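Local structure of GrgF (Penicillium sp. sh18, 6LZH) at residues L25-S29 with A53-Q57; A138-D142 with C243-Q248; M233-L239 with L261-K267. The protein acts as a polyketide transferase of the alpha/beta hydrolase fold, taking part in the biosynthesis of the fungal polyketide gregatin A. One frame throughout, in Å; residues are numbered along the deposited sequence.

Interaction 1: residues L25-S29 with A53-Q57; sequences LFPAS and AKWFQ
In the alpha/beta hydrolase fold of GrgF, the end of strand 20-26 packs against helix 49-58, which lies over the central sheet; Phe26 and Gln57 carry most of this buried contact. Ala53 supplies the floor for the aromatic ring. Its CB sits 3.8 Å from the centroid of the Phe26 ring and 16° off the ring normal, a CH-pi contact over one face. Gln57 approaches the same ring differently: its amide plane stands 87° from the ring plane, and OE1 lies at the ring edge, 3.8 Å from Phe26 CD2. With CG anti to the backbone N of Gln57 and the chain extended beyond it, the amide is carried past Phe26 to the next residue. Phe26 is also hydrogen-bonded through its backbone to Cys63 of strand 62-66, and Gln57 NE2 has a second acceptor in Leu6 O, so two bonds grip it. Where the strand has given way to loop, water 1 accepts from Ser29 N and donates to Gln57 O. The direct polar link is Gln57 NE2 to Pro27 O, 2.7 Å long and nearly straight at 171°, with the acceptor in the amide plane but the donor above the carbonyl plane of Pro27.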
# COMPACT_ATOMS: atom_id res chain seq x y z
N LEU A 25 6.72 8.06 -26.88
CA LEU A 25 5.40 8.33 -27.42
C LEU A 25 5.38 7.85 -28.87
O LEU A 25 6.24 8.24 -29.66
CB LEU A 25 5.11 9.83 -27.33
CG LEU A 25 3.79 10.33 -27.91
CD1 LEU A 25 2.64 9.76 -27.12
CD2 LEU A 25 3.77 11.86 -27.87
N PHE A 26 4.40 7.00 -29.21
CA PHE A 26 4.18 6.53 -30.58
C PHE A 26 2.90 7.18 -31.10
O PHE A 26 1.79 6.65 -30.91
CB PHE A 26 4.07 5.00 -30.64
CG PHE A 26 5.31 4.27 -30.17
CD1 PHE A 26 5.58 4.14 -28.80
CD2 PHE A 26 6.21 3.71 -31.08
CE1 PHE A 26 6.73 3.48 -28.37
CE2 PHE A 26 7.34 3.03 -30.64
CZ PHE A 26 7.60 2.92 -29.29
N PRO A 27 3.00 8.35 -31.74
CA PRO A 27 1.78 9.08 -32.13
C PRO A 27 1.08 8.44 -33.31
O PRO A 27 1.71 8.05 -34.30
CB PRO A 27 2.31 10.48 -32.50
CG PRO A 27 3.74 10.26 -32.82
CD PRO A 27 4.21 9.17 -31.90
N ALA A 28 -0.24 8.35 -33.19
CA ALA A 28 -1.07 8.02 -34.34
C ALA A 28 -1.10 9.20 -35.31
O ALA A 28 -0.71 10.32 -34.97
CB ALA A 28 -2.50 7.69 -33.91
N SER A 29 -1.57 8.93 -36.53
CA SER A 29 -1.59 9.91 -37.61
C SER A 29 -2.69 10.95 -37.46
O SER A 29 -2.69 11.93 -38.22
CB SER A 29 -1.76 9.21 -38.96
OG SER A 29 -0.71 8.28 -39.16
N ALA A 53 3.63 -1.57 -29.34
CA ALA A 53 3.22 -0.17 -29.48
C ALA A 53 3.17 0.23 -30.95
O ALA A 53 2.20 0.86 -31.41
CB ALA A 53 4.17 0.74 -28.71
N LYS A 54 4.21 -0.14 -31.71
CA LYS A 54 4.24 0.18 -33.14
C LYS A 54 3.03 -0.39 -33.87
O LYS A 54 2.43 0.28 -34.71
CB LYS A 54 5.54 -0.35 -33.75
CG LYS A 54 5.72 0.01 -35.22
CD LYS A 54 6.07 1.49 -35.37
CE LYS A 54 6.44 1.86 -36.80
NZ LYS A 54 5.47 2.84 -37.39
N TRP A 55 2.65 -1.63 -33.54
CA TRP A 55 1.47 -2.24 -34.16
C TRP A 55 0.20 -1.46 -33.83
O TRP A 55 -0.62 -1.21 -34.72
CB TRP A 55 1.35 -3.70 -33.70
CG TRP A 55 0.30 -4.50 -34.43
CD1 TRP A 55 0.51 -5.37 -35.48
CD2 TRP A 55 -1.11 -4.54 -34.15
NE1 TRP A 55 -0.68 -5.92 -35.86
CE2 TRP A 55 -1.69 -5.44 -35.06
CE3 TRP A 55 -1.94 -3.90 -33.22
CZ2 TRP A 55 -3.06 -5.72 -35.08
CZ3 TRP A 55 -3.31 -4.18 -33.23
CH2 TRP A 55 -3.86 -5.09 -34.15
N PHE A 56 -0.01 -1.12 -32.55
CA PHE A 56 -1.18 -0.32 -32.17
C PHE A 56 -1.14 1.05 -32.84
O PHE A 56 -2.18 1.56 -33.29
CB PHE A 56 -1.25 -0.14 -30.64
CG PHE A 56 -1.79 -1.34 -29.90
CD1 PHE A 56 -2.99 -1.93 -30.27
CD2 PHE A 56 -1.08 -1.90 -28.84
CE1 PHE A 56 -3.48 -3.05 -29.58
CE2 PHE A 56 -1.56 -3.03 -28.16
CZ PHE A 56 -2.76 -3.59 -28.52
N GLN A 57 0.03 1.68 -32.86
CA GLN A 57 0.17 2.97 -33.54
C GLN A 57 -0.27 2.87 -35.01
O GLN A 57 -0.97 3.74 -35.53
CB GLN A 57 1.62 3.44 -33.43
CG GLN A 57 1.93 4.78 -34.11
CD GLN A 57 3.41 5.06 -34.23
OE1 GLN A 57 4.24 4.14 -34.25
NE2 GLN A 57 3.76 6.34 -34.31
O HOH W 1 -1.78 5.95 -37.30

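Interaction 2: residues A138-D142 with C243-Q248; sequences APLID and CPTEDQ
Cys243 SG rests on Leu140, 3.5 Å from its CA and almost as near to its CB; SG anti to the Cys243 carbonyl carbon (chi1 -71°) helps direct the sulfur there. The Gln248 side chain crosses Pro139 at a slant, its OE1 coming close to Ala138 CA (3.2 Å) and to the Pro139 ring at CD (3.5 Å). Ile141 leans on the first turn of the helix, its CG1 3.6 Å from Asp247 O. Water 2 accepts from Asp142 N and donates to Asp247 OD2, whereas Asp142 OD1 is bonded to Thr144. Behind this shell, Gln248 NE2 donates to Cys243 O (2.8 Å, 157°). Gln248 OE1 bonds to Thr236 OG1, and NE2 makes a weak hydrogen bond to OD2 of Asp240, which with His269 and Cys115 probably forms the catalytic triad of this alpha/beta hydrolase. A leucine in place of Gln248 would probably leave Cys243 O and Thr236 OG1 without these partners and lose the weak tie to Asp240. Cys243 N also holds Asp240 OD1, its side chain reaches His269, and Leu140 is backbone-bonded to Cys115. The contact joins the loop after strand 133-137 to the start of helix 245-254, beside strand 232-237, whose Val235 pairs with Ala138.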
# COMPACT_ATOMS: atom_id res chain seq x y z
N ALA A 138 -1.09 -11.74 -19.32
CA ALA A 138 -0.41 -12.63 -18.39
C ALA A 138 -0.06 -11.93 -17.08
O ALA A 138 1.11 -11.93 -16.67
CB ALA A 138 0.84 -13.21 -19.05
N PRO A 139 -1.03 -11.33 -16.37
CA PRO A 139 -0.69 -10.53 -15.19
C PRO A 139 -0.11 -11.35 -14.06
O PRO A 139 -0.53 -12.49 -13.81
CB PRO A 139 -2.03 -9.91 -14.78
CG PRO A 139 -3.08 -10.86 -15.33
CD PRO A 139 -2.48 -11.28 -16.67
N LEU A 140 0.87 -10.77 -13.38
CA LEU A 140 1.46 -11.39 -12.19
C LEU A 140 0.54 -11.07 -11.01
O LEU A 140 0.31 -9.90 -10.70
CB LEU A 140 2.87 -10.85 -11.95
CG LEU A 140 3.67 -11.08 -10.66
CD1 LEU A 140 3.49 -12.49 -10.13
CD2 LEU A 140 5.14 -10.82 -10.97
N ILE A 141 -0.04 -12.10 -10.40
CA ILE A 141 -1.07 -11.92 -9.39
C ILE A 141 -0.51 -12.00 -7.97
O ILE A 141 -0.90 -11.22 -7.09
CB ILE A 141 -2.22 -12.94 -9.58
CG1 ILE A 141 -2.91 -12.75 -10.93
CG2 ILE A 141 -3.24 -12.84 -8.46
CD1 ILE A 141 -3.30 -11.32 -11.25
N ASP A 142 0.41 -12.93 -7.71
CA ASP A 142 0.88 -13.15 -6.35
C ASP A 142 2.39 -13.32 -6.34
O ASP A 142 2.92 -14.18 -7.05
CB ASP A 142 0.20 -14.38 -5.73
CG ASP A 142 0.58 -14.58 -4.27
OD1 ASP A 142 0.63 -13.58 -3.52
OD2 ASP A 142 0.81 -15.74 -3.88
N CYS A 243 3.67 -17.05 -14.28
CA CYS A 243 2.54 -16.40 -13.61
C CYS A 243 1.40 -17.41 -13.71
O CYS A 243 0.65 -17.39 -14.69
CB CYS A 243 2.13 -15.10 -14.30
SG CYS A 243 3.25 -13.73 -14.15
N PRO A 244 1.22 -18.30 -12.70
CA PRO A 244 0.28 -19.43 -12.84
C PRO A 244 -1.06 -19.05 -13.47
O PRO A 244 -1.74 -18.13 -13.02
CB PRO A 244 0.10 -19.90 -11.39
CG PRO A 244 1.47 -19.63 -10.77
CD PRO A 244 1.95 -18.34 -11.42
N THR A 245 -1.42 -19.76 -14.54
CA THR A 245 -2.73 -19.57 -15.16
C THR A 245 -3.85 -19.61 -14.12
O THR A 245 -4.81 -18.84 -14.19
CB THR A 245 -2.94 -20.63 -16.25
OG1 THR A 245 -1.92 -20.49 -17.25
CG2 THR A 245 -4.33 -20.51 -16.90
N GLU A 246 -3.74 -20.51 -13.12
CA GLU A 246 -4.77 -20.57 -12.10
C GLU A 246 -4.88 -19.25 -11.36
O GLU A 246 -5.99 -18.80 -11.06
CB GLU A 246 -4.49 -21.69 -11.11
CG GLU A 246 -4.78 -23.07 -11.63
CD GLU A 246 -4.25 -24.13 -10.68
OE1 GLU A 246 -3.08 -24.02 -10.27
OE2 GLU A 246 -5.01 -25.04 -10.32
N ASP A 247 -3.74 -18.62 -11.03
CA ASP A 247 -3.76 -17.32 -10.37
C ASP A 247 -4.46 -16.27 -11.24
O ASP A 247 -5.28 -15.49 -10.75
CB ASP A 247 -2.34 -16.85 -10.06
CG ASP A 247 -1.71 -17.61 -8.91
OD1 ASP A 247 -2.44 -18.34 -8.20
OD2 ASP A 247 -0.50 -17.44 -8.72
N GLN A 248 -4.10 -16.22 -12.53
CA GLN A 248 -4.71 -15.22 -13.42
C GLN A 248 -6.23 -15.42 -13.52
O GLN A 248 -7.00 -14.45 -13.49
CB GLN A 248 -4.09 -15.31 -14.83
CG GLN A 248 -2.57 -15.07 -14.90
CD GLN A 248 -2.02 -15.22 -16.32
OE1 GLN A 248 -2.61 -14.74 -17.29
NE2 GLN A 248 -0.86 -15.90 -16.45
O HOH W 2 0.73 -14.98 -9.86

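Interaction 3: residues M233-L239 with L261-K267; sequences MMVTPEL and LDILKGK. With NA (sodium ion), chain C.
Met234 through Pro237 pair in parallel with Leu261 through Leu264, axes 4.5 Å apart and directions 20° from each other; with helix 245-254 between them, these strands form a beta-alpha-beta unit, and 259-264 is the sheet's outermost strand within the chain. Backbone hydrogen bonds alternate: Asp262 N to Met234 O and Thr236 N to Asp262 O lie nearly along the C=O axis, whereas Leu264 N and Glu238 N sit above the carbonyl planes of Thr236 and Leu264. Leu264 O also accepts from Lys267 N, on the opposite face. Beyond the paired residues, Leu239 N donates to Lys267 O (2.8 Å), at the last residue of the type II beta turn Leu264 to Lys267. Among apolar contacts, Val235 CG1 meets Leu264 CD2 at 3.7 Å on the Pro237 face, and Leu261 CD1 lies 4.0 Å from Met234 CB on the Thr236 face. Glu238, CG anti to its backbone N (chi1 170°) and chain extended, carries OE1 to Gly266 N (2.9 Å) and a salt bridge with Lys265 NZ (3.5 Å). Asp262 OD1 and Ile263 O bind the sodium ion, both at 2.4 Å, with waters 3 and 4. The ion on OD1 probably partly offsets the carboxylate charge; water 4 links the site to Lys265 N.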
# COMPACT_ATOMS: atom_id res chain seq x y z
N MET A 233 -10.11 -6.45 -19.99
CA MET A 233 -9.82 -7.68 -20.70
C MET A 233 -8.60 -8.34 -20.10
O MET A 233 -7.56 -7.69 -19.91
CB MET A 233 -9.58 -7.41 -22.18
CG MET A 233 -9.16 -8.63 -22.92
SD MET A 233 -9.01 -8.25 -24.69
CE MET A 233 -8.59 -9.88 -25.32
N MET A 234 -8.69 -9.64 -19.83
CA MET A 234 -7.51 -10.39 -19.44
C MET A 234 -7.10 -11.32 -20.57
O MET A 234 -7.96 -11.96 -21.20
CB MET A 234 -7.75 -11.22 -18.18
CG MET A 234 -6.43 -11.76 -17.63
SD MET A 234 -6.69 -12.63 -16.08
CE MET A 234 -7.13 -11.29 -14.96
N VAL A 235 -5.79 -11.40 -20.80
CA VAL A 235 -5.21 -12.26 -21.83
C VAL A 235 -4.26 -13.22 -21.14
O VAL A 235 -3.17 -12.83 -20.70
CB VAL A 235 -4.50 -11.45 -22.92
CG1 VAL A 235 -3.87 -12.39 -23.95
CG2 VAL A 235 -5.49 -10.49 -23.56
N THR A 236 -4.68 -14.48 -21.05
CA THR A 236 -4.05 -15.45 -20.16
C THR A 236 -3.49 -16.60 -20.99
O THR A 236 -4.27 -17.31 -21.65
CB THR A 236 -5.06 -15.96 -19.12
OG1 THR A 236 -5.40 -14.91 -18.22
CG2 THR A 236 -4.49 -17.13 -18.33
N PRO A 237 -2.18 -16.82 -21.00
CA PRO A 237 -1.65 -18.02 -21.65
C PRO A 237 -2.19 -19.25 -20.94
O PRO A 237 -2.33 -19.26 -19.71
CB PRO A 237 -0.13 -17.88 -21.49
CG PRO A 237 0.11 -16.38 -21.22
CD PRO A 237 -1.11 -15.99 -20.40
N GLU A 238 -2.55 -20.27 -21.73
CA GLU A 238 -3.15 -21.48 -21.15
C GLU A 238 -2.17 -22.22 -20.25
O GLU A 238 -2.57 -22.81 -19.23
CB GLU A 238 -3.66 -22.41 -22.25
CG GLU A 238 -4.10 -23.81 -21.75
CD GLU A 238 -4.40 -24.79 -22.90
OE1 GLU A 238 -4.15 -24.46 -24.08
OE2 GLU A 238 -4.86 -25.92 -22.62
N LEU A 239 -0.89 -22.18 -20.58
CA LEU A 239 0.13 -23.00 -19.95
C LEU A 239 1.17 -22.14 -19.25
O LEU A 239 2.37 -22.43 -19.28
CB LEU A 239 0.80 -23.91 -20.99
CG LEU A 239 -0.19 -24.76 -21.80
CD1 LEU A 239 0.57 -25.56 -22.88
CD2 LEU A 239 -1.01 -25.67 -20.87
N LEU A 261 -12.30 -12.36 -21.35
CA LEU A 261 -11.15 -13.23 -21.20
C LEU A 261 -10.74 -13.81 -22.55
O LEU A 261 -11.58 -14.35 -23.27
CB LEU A 261 -11.46 -14.39 -20.24
CG LEU A 261 -10.35 -15.43 -20.07
CD1 LEU A 261 -9.11 -14.81 -19.39
CD2 LEU A 261 -10.88 -16.61 -19.25
N ASP A 262 -9.45 -13.73 -22.86
CA ASP A 262 -8.86 -14.47 -23.98
C ASP A 262 -7.81 -15.42 -23.43
O ASP A 262 -6.90 -15.00 -22.72
CB ASP A 262 -8.24 -13.52 -25.00
CG ASP A 262 -7.72 -14.26 -26.23
OD1 ASP A 262 -8.14 -15.42 -26.42
OD2 ASP A 262 -6.92 -13.67 -26.99
N ILE A 263 -7.94 -16.71 -23.74
CA ILE A 263 -6.94 -17.72 -23.40
C ILE A 263 -6.04 -17.93 -24.60
O ILE A 263 -6.53 -18.24 -25.69
CB ILE A 263 -7.59 -19.05 -22.99
CG1 ILE A 263 -8.58 -18.86 -21.84
CG2 ILE A 263 -6.51 -20.08 -22.62
CD1 ILE A 263 -7.91 -18.58 -20.51
N LEU A 264 -4.72 -17.83 -24.41
CA LEU A 264 -3.79 -18.10 -25.51
C LEU A 264 -3.48 -19.59 -25.50
O LEU A 264 -2.64 -20.06 -24.73
CB LEU A 264 -2.52 -17.27 -25.38
CG LEU A 264 -2.68 -15.75 -25.27
CD1 LEU A 264 -1.32 -15.09 -25.28
CD2 LEU A 264 -3.55 -15.21 -26.40
N LYS A 265 -4.16 -20.33 -26.37
CA LYS A 265 -4.10 -21.79 -26.35
C LYS A 265 -2.68 -22.28 -26.62
O LYS A 265 -2.02 -21.84 -27.57
CB LYS A 265 -5.07 -22.36 -27.39
CG LYS A 265 -6.50 -22.53 -26.88
CD LYS A 265 -6.63 -23.79 -26.02
CE LYS A 265 -7.88 -23.77 -25.12
NZ LYS A 265 -7.54 -23.51 -23.68
N GLY A 266 -2.20 -23.18 -25.77
CA GLY A 266 -0.90 -23.80 -25.97
C GLY A 266 0.30 -22.94 -25.61
O GLY A 266 1.43 -23.37 -25.85
N LYS A 267 0.10 -21.77 -25.03
CA LYS A 267 1.19 -20.83 -24.83
C LYS A 267 1.49 -20.67 -23.35
O LYS A 267 0.60 -20.75 -22.50
CB LYS A 267 0.87 -19.46 -25.44
CG LYS A 267 0.50 -19.52 -26.93
CD LYS A 267 1.59 -20.20 -27.74
CE LYS A 267 1.21 -20.25 -29.21
NZ LYS A 267 2.29 -20.87 -30.04
NA NA C . -7.72 -17.48 -27.65
O HOH W 3 -6.35 -15.78 -28.83
O HOH W 4 -5.67 -18.98 -28.75

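Overall arrangement
From the N terminus, interaction 1 comes first and closes a short loop of 23 residues, fastening the end of strand 20-26 to helix 49-58. It is complete before the others open, and its centre lies about 28 Å from that of interaction 2, on the opposite side of the chain's centre. Interaction 2 spans 100 residues, from the loop after strand 133-137 to helix 245-254. Interaction 3 begins within that span and ends beyond it, so the two cross. They also touch, through Ala138 CB and Pro237 CD at 3.7 Å. Interaction 3 joins the strands of the beta-alpha-beta unit whose helix interaction 2 engages; interactions 1 and 3 reach the same central sheet, their centres about 24 Å apart.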